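Local coordinates for PfVFT1 (Plasmodium falciparum, PDB 5JKQ), which probably binds a small solute between the two lobes of a Venus flytrap fold, as solute-binding proteins do, at residues 177-187 / 243-254. The protein carries 3 engineered substitutions. Numbering follows the deposited sequence.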
loop_
_atom_site.group_PDB
_atom_site.type_symbol
_atom_site.label_atom_id
_atom_site.label_comp_id
_atom_site.label_asym_id
_atom_site.label_seq_id
_atom_site.Cartn_x
_atom_site.Cartn_y
_atom_site.Cartn_z
ATOM N N HIS A 177 1.724 -6.239 2.039
ATOM C CA HIS A 177 1.166 -7.362 2.782
ATOM C C HIS A 177 0.974 -8.516 1.805
ATOM O O HIS A 177 0.837 -8.303 0.601
ATOM C CB HIS A 177 -0.147 -6.982 3.483
ATOM C CG HIS A 177 -1.334 -6.896 2.573
ATOM N ND1 HIS A 177 -1.826 -5.697 2.105
ATOM C CD2 HIS A 177 -2.152 -7.856 2.078
ATOM C CE1 HIS A 177 -2.883 -5.922 1.345
ATOM N NE2 HIS A 177 -3.101 -7.224 1.311
ATOM N N SER A 178 0.992 -9.739 2.325
ATOM C CA SER A 178 0.928 -10.924 1.480
ATOM C C SER A 178 -0.499 -11.449 1.351
ATOM O O SER A 178 -1.390 -11.052 2.101
ATOM C CB SER A 178 1.840 -12.018 2.037
ATOM O OG SER A 178 2.014 -13.057 1.090
ATOM N N ASN A 179 -0.700 -12.340 0.386
ATOM C CA ASN A 179 -1.998 -12.959 0.150
ATOM C C ASN A 179 -1.945 -14.458 0.417
ATOM O O ASN A 179 -1.222 -15.194 -0.256
ATOM C CB ASN A 179 -2.460 -12.692 -1.283
ATOM C CG ASN A 179 -2.684 -11.222 -1.554
ATOM O OD1 ASN A 179 -3.791 -10.713 -1.390
ATOM N ND2 ASN A 179 -1.631 -10.528 -1.963
ATOM N N LYS A 180 -2.707 -14.904 1.409
ATOM C CA LYS A 180 -2.738 -16.313 1.766
ATOM C C LYS A 180 -3.820 -17.036 0.975
ATOM O O LYS A 180 -4.798 -16.429 0.537
ATOM C CB LYS A 180 -2.964 -16.478 3.270
ATOM C CG LYS A 180 -1.972 -15.689 4.111
ATOM C CD LYS A 180 -2.145 -15.969 5.589
ATOM C CE LYS A 180 -1.244 -15.082 6.432
ATOM N NZ LYS A 180 0.197 -15.249 6.091
ATOM N N ILE A 181 -3.621 -18.334 0.780
ATOM C CA ILE A 181 -4.553 -19.158 0.022
ATOM C C ILE A 181 -5.043 -20.293 0.905
ATOM O O ILE A 181 -4.249 -21.121 1.347
ATOM C CB ILE A 181 -3.897 -19.734 -1.255
ATOM C CG1 ILE A 181 -3.436 -18.596 -2.169
ATOM C CG2 ILE A 181 -4.870 -20.649 -2.002
ATOM C CD1 ILE A 181 -2.576 -19.043 -3.331
HETATM N N MSE A 182 -6.345 -20.325 1.172
HETATM C CA MSE A 182 -6.917 -21.437 1.917
HETATM C C MSE A 182 -7.627 -22.397 0.968
HETATM O O MSE A 182 -8.312 -21.984 0.030
HETATM C CB MSE A 182 -7.865 -20.944 3.011
HETATM C CG MSE A 182 -9.029 -20.095 2.571
HETATM SE SE MSE A 182 -10.180 -19.748 4.119
HETATM C CE MSE A 182 -10.903 -21.538 4.351
ATOM N N ILE A 183 -7.434 -23.688 1.219
ATOM C CA ILE A 183 -7.910 -24.737 0.330
ATOM C C ILE A 183 -8.143 -26.021 1.122
ATOM O O ILE A 183 -7.518 -26.241 2.160
ATOM C CB ILE A 183 -6.897 -24.993 -0.816
ATOM C CG1 ILE A 183 -7.441 -26.025 -1.809
ATOM C CG2 ILE A 183 -5.546 -25.432 -0.246
ATOM C CD1 ILE A 183 -6.600 -26.175 -3.070
ATOM N N LEU A 184 -9.052 -26.860 0.637
ATOM C CA LEU A 184 -9.315 -28.146 1.270
ATOM C C LEU A 184 -8.100 -29.060 1.143
ATOM O O LEU A 184 -7.510 -29.171 0.069
ATOM C CB LEU A 184 -10.543 -28.806 0.644
ATOM C CG LEU A 184 -11.864 -28.067 0.859
ATOM C CD1 LEU A 184 -12.915 -28.543 -0.130
ATOM C CD2 LEU A 184 -12.346 -28.260 2.288
ATOM N N LYS A 185 -7.730 -29.707 2.244
ATOM C CA LYS A 185 -6.579 -30.607 2.262
ATOM C C LYS A 185 -6.727 -31.756 1.275
ATOM O O LYS A 185 -5.735 -32.295 0.788
ATOM C CB LYS A 185 -6.368 -31.180 3.667
ATOM C CG LYS A 185 -5.543 -30.300 4.586
ATOM C CD LYS A 185 -4.581 -31.124 5.430
ATOM C CE LYS A 185 -3.563 -30.241 6.137
ATOM N NZ LYS A 185 -2.757 -30.998 7.127
ATOM N N GLU A 186 -7.969 -32.127 0.990
ATOM C CA GLU A 186 -8.255 -33.307 0.183
ATOM C C GLU A 186 -7.661 -33.223 -1.223
ATOM O O GLU A 186 -7.457 -34.248 -1.872
ATOM C CB GLU A 186 -9.769 -33.523 0.099
ATOM C CG GLU A 186 -10.528 -32.390 -0.561
ATOM C CD GLU A 186 -12.027 -32.512 -0.372
ATOM O OE1 GLU A 186 -12.499 -32.360 0.775
ATOM O OE2 GLU A 186 -12.734 -32.764 -1.371
ATOM N N TYR A 187 -7.373 -32.010 -1.688
ATOM C CA TYR A 187 -6.819 -31.818 -3.027
ATOM C C TYR A 187 -5.313 -32.060 -3.066
ATOM O O TYR A 187 -4.719 -32.115 -4.142
ATOM C CB TYR A 187 -7.131 -30.410 -3.539
ATOM C CG TYR A 187 -8.591 -30.198 -3.858
ATOM C CD1 TYR A 187 -9.184 -30.843 -4.934
ATOM C CD2 TYR A 187 -9.376 -29.354 -3.088
ATOM C CE1 TYR A 187 -10.519 -30.657 -5.231
ATOM C CE2 TYR A 187 -10.712 -29.159 -3.380
ATOM C CZ TYR A 187 -11.279 -29.814 -4.451
ATOM O OH TYR A 187 -12.610 -29.625 -4.748
ATOM N N VAL A 243 -15.430 -21.974 0.559
ATOM C CA VAL A 243 -14.396 -22.971 0.302
ATOM C C VAL A 243 -14.814 -24.329 0.861
ATOM O O VAL A 243 -14.601 -25.361 0.225
ATOM C CB VAL A 243 -13.041 -22.547 0.914
ATOM C CG1 VAL A 243 -12.012 -23.678 0.828
ATOM C CG2 VAL A 243 -12.520 -21.304 0.214
ATOM N N LEU A 244 -15.407 -24.322 2.051
ATOM C CA LEU A 244 -15.848 -25.553 2.699
ATOM C C LEU A 244 -17.039 -26.165 1.968
ATOM O O LEU A 244 -17.158 -27.387 1.877
ATOM C CB LEU A 244 -16.209 -25.288 4.164
ATOM C CG LEU A 244 -15.040 -24.908 5.076
ATOM C CD1 LEU A 244 -15.545 -24.381 6.405
ATOM C CD2 LEU A 244 -14.119 -26.096 5.296
ATOM N N SER A 245 -17.914 -25.312 1.440
ATOM C CA SER A 245 -19.069 -25.773 0.674
ATOM C C SER A 245 -18.652 -26.299 -0.695
ATOM O O SER A 245 -19.481 -26.808 -1.449
ATOM C CB SER A 245 -20.087 -24.645 0.500
ATOM O OG SER A 245 -19.616 -23.682 -0.425
ATOM N N LYS A 246 -17.370 -26.147 -1.017
ATOM C CA LYS A 246 -16.791 -26.719 -2.231
ATOM C C LYS A 246 -17.252 -25.990 -3.496
ATOM O O LYS A 246 -17.121 -26.514 -4.603
ATOM C CB LYS A 246 -17.145 -28.206 -2.318
ATOM C CG LYS A 246 -16.040 -29.094 -2.849
ATOM C CD LYS A 246 -16.040 -30.426 -2.117
ATOM C CE LYS A 246 -15.055 -31.403 -2.728
ATOM N NZ LYS A 246 -14.987 -32.676 -1.956
ATOM N N SER A 247 -17.779 -24.780 -3.332
ATOM C CA SER A 247 -18.230 -23.978 -4.468
ATOM C C SER A 247 -17.059 -23.261 -5.141
ATOM O O SER A 247 -17.073 -23.026 -6.351
ATOM C CB SER A 247 -19.279 -22.959 -4.020
ATOM O OG SER A 247 -18.746 -22.058 -3.064
ATOM N N HIS A 248 -16.051 -22.912 -4.345
ATOM C CA HIS A 248 -14.843 -22.265 -4.850
ATOM C C HIS A 248 -13.613 -23.076 -4.455
ATOM O O HIS A 248 -13.464 -23.462 -3.295
ATOM C CB HIS A 248 -14.736 -20.836 -4.313
ATOM C CG HIS A 248 -15.876 -19.953 -4.719
ATOM N ND1 HIS A 248 -17.183 -20.215 -4.367
ATOM C CD2 HIS A 248 -15.905 -18.812 -5.448
ATOM C CE1 HIS A 248 -17.967 -19.273 -4.859
ATOM N NE2 HIS A 248 -17.216 -18.409 -5.519
ATOM N N ILE A 249 -12.735 -23.327 -5.421
ATOM C CA ILE A 249 -11.597 -24.218 -5.212
ATOM C C ILE A 249 -10.636 -23.688 -4.148
ATOM O O ILE A 249 -10.050 -24.466 -3.397
ATOM C CB ILE A 249 -10.824 -24.452 -6.534
ATOM C CG1 ILE A 249 -9.747 -25.531 -6.355
ATOM C CG2 ILE A 249 -10.214 -23.148 -7.056
ATOM C CD1 ILE A 249 -10.299 -26.922 -6.054
ATOM N N ILE A 250 -10.479 -22.369 -4.087
ATOM C CA ILE A 250 -9.639 -21.748 -3.066
ATOM C C ILE A 250 -10.262 -20.462 -2.547
ATOM O O ILE A 250 -11.166 -19.894 -3.165
ATOM C CB ILE A 250 -8.215 -21.427 -3.593
ATOM C CG1 ILE A 250 -8.265 -20.396 -4.728
ATOM C CG2 ILE A 250 -7.518 -22.702 -4.044
ATOM C CD1 ILE A 250 -6.916 -19.804 -5.068
ATOM N N GLY A 251 -9.759 -20.017 -1.402
ATOM C CA GLY A 251 -10.117 -18.732 -0.839
ATOM C C GLY A 251 -8.857 -17.908 -0.662
ATOM O O GLY A 251 -7.890 -18.370 -0.055
ATOM N N VAL A 252 -8.862 -16.697 -1.210
ATOM C CA VAL A 252 -7.726 -15.791 -1.097
ATOM C C VAL A 252 -8.013 -14.745 -0.029
ATOM O O VAL A 252 -9.042 -14.069 -0.070
ATOM C CB VAL A 252 -7.416 -15.084 -2.430
ATOM C CG1 VAL A 252 -6.078 -14.361 -2.344
ATOM C CG2 VAL A 252 -7.407 -16.082 -3.581
ATOM N N ILE A 253 -7.097 -14.611 0.923
ATOM C CA ILE A 253 -7.309 -13.723 2.055
ATOM C C ILE A 253 -5.975 -13.331 2.690
ATOM O O ILE A 253 -5.016 -14.101 2.667
ATOM C CB ILE A 253 -8.241 -14.389 3.097
ATOM C CG1 ILE A 253 -8.742 -13.359 4.109
ATOM C CG2 ILE A 253 -7.547 -15.574 3.782
ATOM C CD1 ILE A 253 -10.038 -13.762 4.778
ATOM N N SER A 254 -5.918 -12.126 3.247
ATOM C CA SER A 254 -4.674 -11.582 3.785
ATOM C C SER A 254 -4.399 -12.024 5.222
ATOM O O SER A 254 -3.272 -11.905 5.702
ATOM C CB SER A 254 -4.701 -10.054 3.720
ATOM O OG SER A 254 -4.977 -9.607 2.405
#
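K180 and M182 pair with I253 and G251 through four backbone hydrogen bonds, which zip strand 250-253 antiparallel onto strand 177-184. M182 N to G251 O and G251 N to M182 O are both 2.8 Å; at the other pair, K180 N reaches I253 O less straight, at 140°.

Apolar side chains leave the strands on both faces. I181 CG2 meets I250 CD1 at 3.8 Å on the face that carries V252, where helix 212-222 packs. On the other face G251 has no side chain, and the selenomethionine M182 lays CG over its backbone, 3.8 Å from G251 CA. With CG wedged between its backbone N and carbonyl carbon (chi1 58°), M182 then bends about its CG-SE bond to bring CE against V243 CB, among Y236, L239 and S240 of helix 236-244. L184 CD2 extends that packing to L244 CD2, 4.1 Å away.

Past the strand end, I249 CD1 sits over one face of the Y187 ring, 3.6 Å from its centroid, a CH-pi contact. Beside it E186 OE2 forms a salt bridge with K246 NZ, at a doubtfully short modelled separation.

The strand pair is thus joined by its backbone and sealed by apolar side chains within one lobe, with the E186-K246 charges at its exposed outer end and a polar inner end where N214 bonds both S254 OG and N179 OD1.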